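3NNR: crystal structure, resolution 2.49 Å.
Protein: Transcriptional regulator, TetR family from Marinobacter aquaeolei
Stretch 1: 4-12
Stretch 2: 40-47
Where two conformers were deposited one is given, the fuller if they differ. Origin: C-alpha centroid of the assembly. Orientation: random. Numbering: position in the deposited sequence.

Stretch 1, residues 4-12: MKTRDKILL
Stretch 2 40-47: GNLYYHFR

Two helical segments of one chain meet almost at right angles. Residues 6-12 of stretch 1 open a helix that runs on beyond the stretch, with Lys5 (phi/psi -75/148) at its N-cap position; phi and psi from Thr6 to Leu12 lie near -60/-45. The first turns are held by Lys9 N to Lys5 O (3.2 Å), Ile10 N to Thr6 O (3.0 Å), Leu11 N to Arg7 O (3.1 Å) and Leu12 N to Asp8 O (2.9 Å). Residues 40-45 of stretch 2 belong to a helix that begins earlier in the chain; phi/psi from Gly40 to Tyr44 lie near -60/-40, and His45 is at -83/-39. The N-to-C directions differ by 95°, with a signed crossing angle of -95°, and the axes approach to 10.3 Å. Register is set by Arg7 CA to His45 CA at 6.2 Å and Ile10 CA to Leu42 CA at 7.6 Å. No hydrogen bond links the stretches, which together bury 413 Å², both sides summed, through van der Waals packing.

Gly40 makes no contact, but its O accepts a hydrogen bond from Tyr44 N (3.2 Å). Asn41 (chi1 t, chi2 -21°) starts sideways and brings OD1 to 4.0 Å from Thr6 CG2, a marginal contact with a methyl group. Leu42 (t, t) is buried; its CD2 lies 4.1 Å from Ile10 CG2, joining two aliphatic side chains. Tyr43 (chi1 t) points away, and Tyr44 (chi1 t), although its end comes nearer, remains out of contact.

His45 (chi1 m, chi2 -75°) points toward stretch 1 and lays one ring face over Arg7 CA. Arg7 CB is 3.7 Å from His45 ND1, so the base of the arginine packs on the imidazole. Thr6 (chi1 m) sets CG2 3.8 Å from His45 NE2, and Ile10 (m, t) sets CD1 3.8 Å from His45 CD2; both approach the ring obliquely. Lys5 (chi1 to chi4 -144°, -89°, 147°, 50°) brings CE only to 4.4 Å from His45 CE1.

At Phe46 the backbone leaves helical geometry (-143/114), although its N still donates to Leu42 O (2.8 Å). Its side chain (chi1 m, chi2 -79°) starts sideways and extends to the first helix, where the ring meets Ile10 CG2 at CD2 and Leu11 CD2 (Leu11 m, t) at CZ, each 3.8 Å away. These apolar contacts extend the Leu42-Ile10 packing. Arg7, extended with chi1 to chi3 all t and chi4 79°, reaches along this region: NH1 is 3.6 Å from His45 O, and Phe46 CE1 lies over one guanidinium face, 3.9 Å from Arg7 NH2. That nitrogen is hydrogen-bonded elsewhere in the structure. Arg47 (-57/-27), modelled only to CB, is out of reach.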

# COMPACT_ATOMS: atom_id res chain seq x y z
N MSE A 4 1.60 4.00 36.37
CA MSE A 4 2.36 3.56 35.15
C MSE A 4 3.87 3.82 35.33
O MSE A 4 4.23 4.95 35.73
CB MSE A 4 1.84 4.31 33.91
CG MSE A 4 2.00 3.51 32.63
SE MSE A 4 1.52 4.46 30.97
CE MSE A 4 1.07 2.88 29.85
N LYS A 5 4.72 2.83 35.01
CA LYS A 5 6.18 2.98 35.20
C LYS A 5 6.74 3.91 34.11
O LYS A 5 6.20 3.99 33.00
CB LYS A 5 6.92 1.63 35.31
CG LYS A 5 8.12 1.65 36.32
CD LYS A 5 9.47 2.08 35.71
CE LYS A 5 10.31 2.85 36.72
NZ LYS A 5 10.41 2.14 38.02
N THR A 6 7.78 4.67 34.47
CA THR A 6 8.46 5.64 33.58
C THR A 6 8.69 5.09 32.16
O THR A 6 8.47 5.78 31.18
CB THR A 6 9.84 6.09 34.18
OG1 THR A 6 9.65 6.68 35.47
CG2 THR A 6 10.55 7.09 33.29
N ARG A 7 9.14 3.84 32.09
CA ARG A 7 9.37 3.11 30.85
C ARG A 7 8.11 2.99 29.98
O ARG A 7 8.17 3.14 28.75
CB ARG A 7 9.84 1.69 31.20
CG ARG A 7 10.20 0.80 30.02
CD ARG A 7 10.25 -0.66 30.39
NE ARG A 7 10.63 -1.42 29.20
CZ ARG A 7 11.89 -1.54 28.74
NH1 ARG A 7 12.95 -0.94 29.34
NH2 ARG A 7 12.12 -2.26 27.65
N ASP A 8 7.00 2.65 30.62
CA ASP A 8 5.72 2.48 29.89
C ASP A 8 5.22 3.83 29.34
O ASP A 8 4.66 3.85 28.25
CB ASP A 8 4.68 1.75 30.76
CG ASP A 8 5.05 0.29 31.03
OD1 ASP A 8 5.51 -0.43 30.10
OD2 ASP A 8 4.84 -0.16 32.17
N LYS A 9 5.44 4.92 30.08
CA LYS A 9 5.14 6.26 29.61
C LYS A 9 5.97 6.54 28.37
O LYS A 9 5.43 7.03 27.36
CB LYS A 9 5.43 7.35 30.66
CG LYS A 9 4.47 7.47 31.83
CD LYS A 9 4.89 8.66 32.74
CE LYS A 9 3.96 8.83 33.96
NZ LYS A 9 4.48 9.83 34.96
N ILE A 10 7.27 6.22 28.43
CA ILE A 10 8.16 6.45 27.30
C ILE A 10 7.62 5.77 26.04
O ILE A 10 7.63 6.40 24.98
CB ILE A 10 9.64 6.02 27.55
CG1 ILE A 10 10.30 6.86 28.65
CG2 ILE A 10 10.48 6.20 26.25
CD1 ILE A 10 11.50 6.19 29.26
N LEU A 11 7.19 4.51 26.14
CA LEU A 11 6.64 3.78 24.98
C LEU A 11 5.30 4.40 24.54
O LEU A 11 5.09 4.60 23.37
CB LEU A 11 6.44 2.29 25.30
CG LEU A 11 7.66 1.36 25.46
CD1 LEU A 11 7.27 0.06 26.18
CD2 LEU A 11 8.29 1.07 24.09
N LEU A 12 4.45 4.76 25.49
CA LEU A 12 3.13 5.35 25.18
C LEU A 12 3.27 6.73 24.48
O LEU A 12 2.63 6.99 23.44
CB LEU A 12 2.28 5.48 26.45
CG LEU A 12 0.75 5.33 26.34
CD1 LEU A 12 0.10 5.97 27.59
CD2 LEU A 12 0.11 5.89 25.04
N GLY A 40 19.38 11.62 29.94
CA GLY A 40 19.95 10.50 30.68
C GLY A 40 18.93 9.52 31.25
O GLY A 40 19.19 8.33 31.27
N ASN A 41 17.79 10.03 31.71
CA ASN A 41 16.71 9.19 32.25
C ASN A 41 16.16 8.31 31.15
O ASN A 41 15.96 7.13 31.38
CB ASN A 41 15.63 10.06 32.90
CG ASN A 41 14.63 9.28 33.78
OD1 ASN A 41 14.46 8.06 33.66
ND2 ASN A 41 13.95 10.02 34.68
N LEU A 42 15.94 8.88 29.97
CA LEU A 42 15.46 8.14 28.80
C LEU A 42 16.51 7.11 28.36
O LEU A 42 16.15 5.97 28.04
CB LEU A 42 15.17 9.08 27.61
CG LEU A 42 14.18 8.61 26.53
CD1 LEU A 42 14.17 9.63 25.41
CD2 LEU A 42 14.47 7.29 25.93
N TYR A 43 17.78 7.50 28.35
CA TYR A 43 18.85 6.60 27.97
C TYR A 43 18.92 5.33 28.85
O TYR A 43 19.23 4.25 28.33
CB TYR A 43 20.19 7.34 27.91
CG TYR A 43 21.36 6.52 27.36
CD1 TYR A 43 21.58 6.39 25.99
CD2 TYR A 43 22.25 5.90 28.22
CE1 TYR A 43 22.67 5.63 25.51
CE2 TYR A 43 23.33 5.15 27.75
CZ TYR A 43 23.53 5.02 26.40
OH TYR A 43 24.59 4.27 25.97
N TYR A 44 18.60 5.44 30.15
CA TYR A 44 18.59 4.29 31.07
C TYR A 44 17.66 3.18 30.61
O TYR A 44 17.98 1.99 30.72
CB TYR A 44 18.18 4.73 32.49
CG TYR A 44 18.09 3.62 33.55
CD1 TYR A 44 19.20 2.89 33.94
CD2 TYR A 44 16.87 3.35 34.22
CE1 TYR A 44 19.10 1.86 34.96
CE2 TYR A 44 16.77 2.33 35.23
CZ TYR A 44 17.88 1.60 35.59
OH TYR A 44 17.77 0.62 36.57
N HIS A 45 16.49 3.60 30.13
CA HIS A 45 15.44 2.72 29.64
C HIS A 45 15.69 2.31 28.18
O HIS A 45 15.46 1.16 27.85
CB HIS A 45 14.05 3.39 29.82
CG HIS A 45 13.69 3.64 31.26
ND1 HIS A 45 13.29 2.62 32.11
CD2 HIS A 45 13.67 4.77 32.00
CE1 HIS A 45 13.05 3.12 33.31
NE2 HIS A 45 13.27 4.43 33.27
N PHE A 46 16.17 3.24 27.33
CA PHE A 46 16.39 2.99 25.89
C PHE A 46 17.63 3.66 25.31
O PHE A 46 17.66 4.88 25.17
CB PHE A 46 15.17 3.46 25.06
CG PHE A 46 13.90 2.74 25.40
CD1 PHE A 46 13.65 1.46 24.90
CD2 PHE A 46 12.96 3.33 26.24
CE1 PHE A 46 12.49 0.77 25.23
CE2 PHE A 46 11.78 2.65 26.59
CZ PHE A 46 11.54 1.36 26.07
N ARG A 47 18.61 2.84 24.90
CA ARG A 47 19.88 3.30 24.30
C ARG A 47 19.73 4.17 23.05
O ARG A 47 20.59 4.99 22.78
CB ARG A 47 20.82 2.11 23.99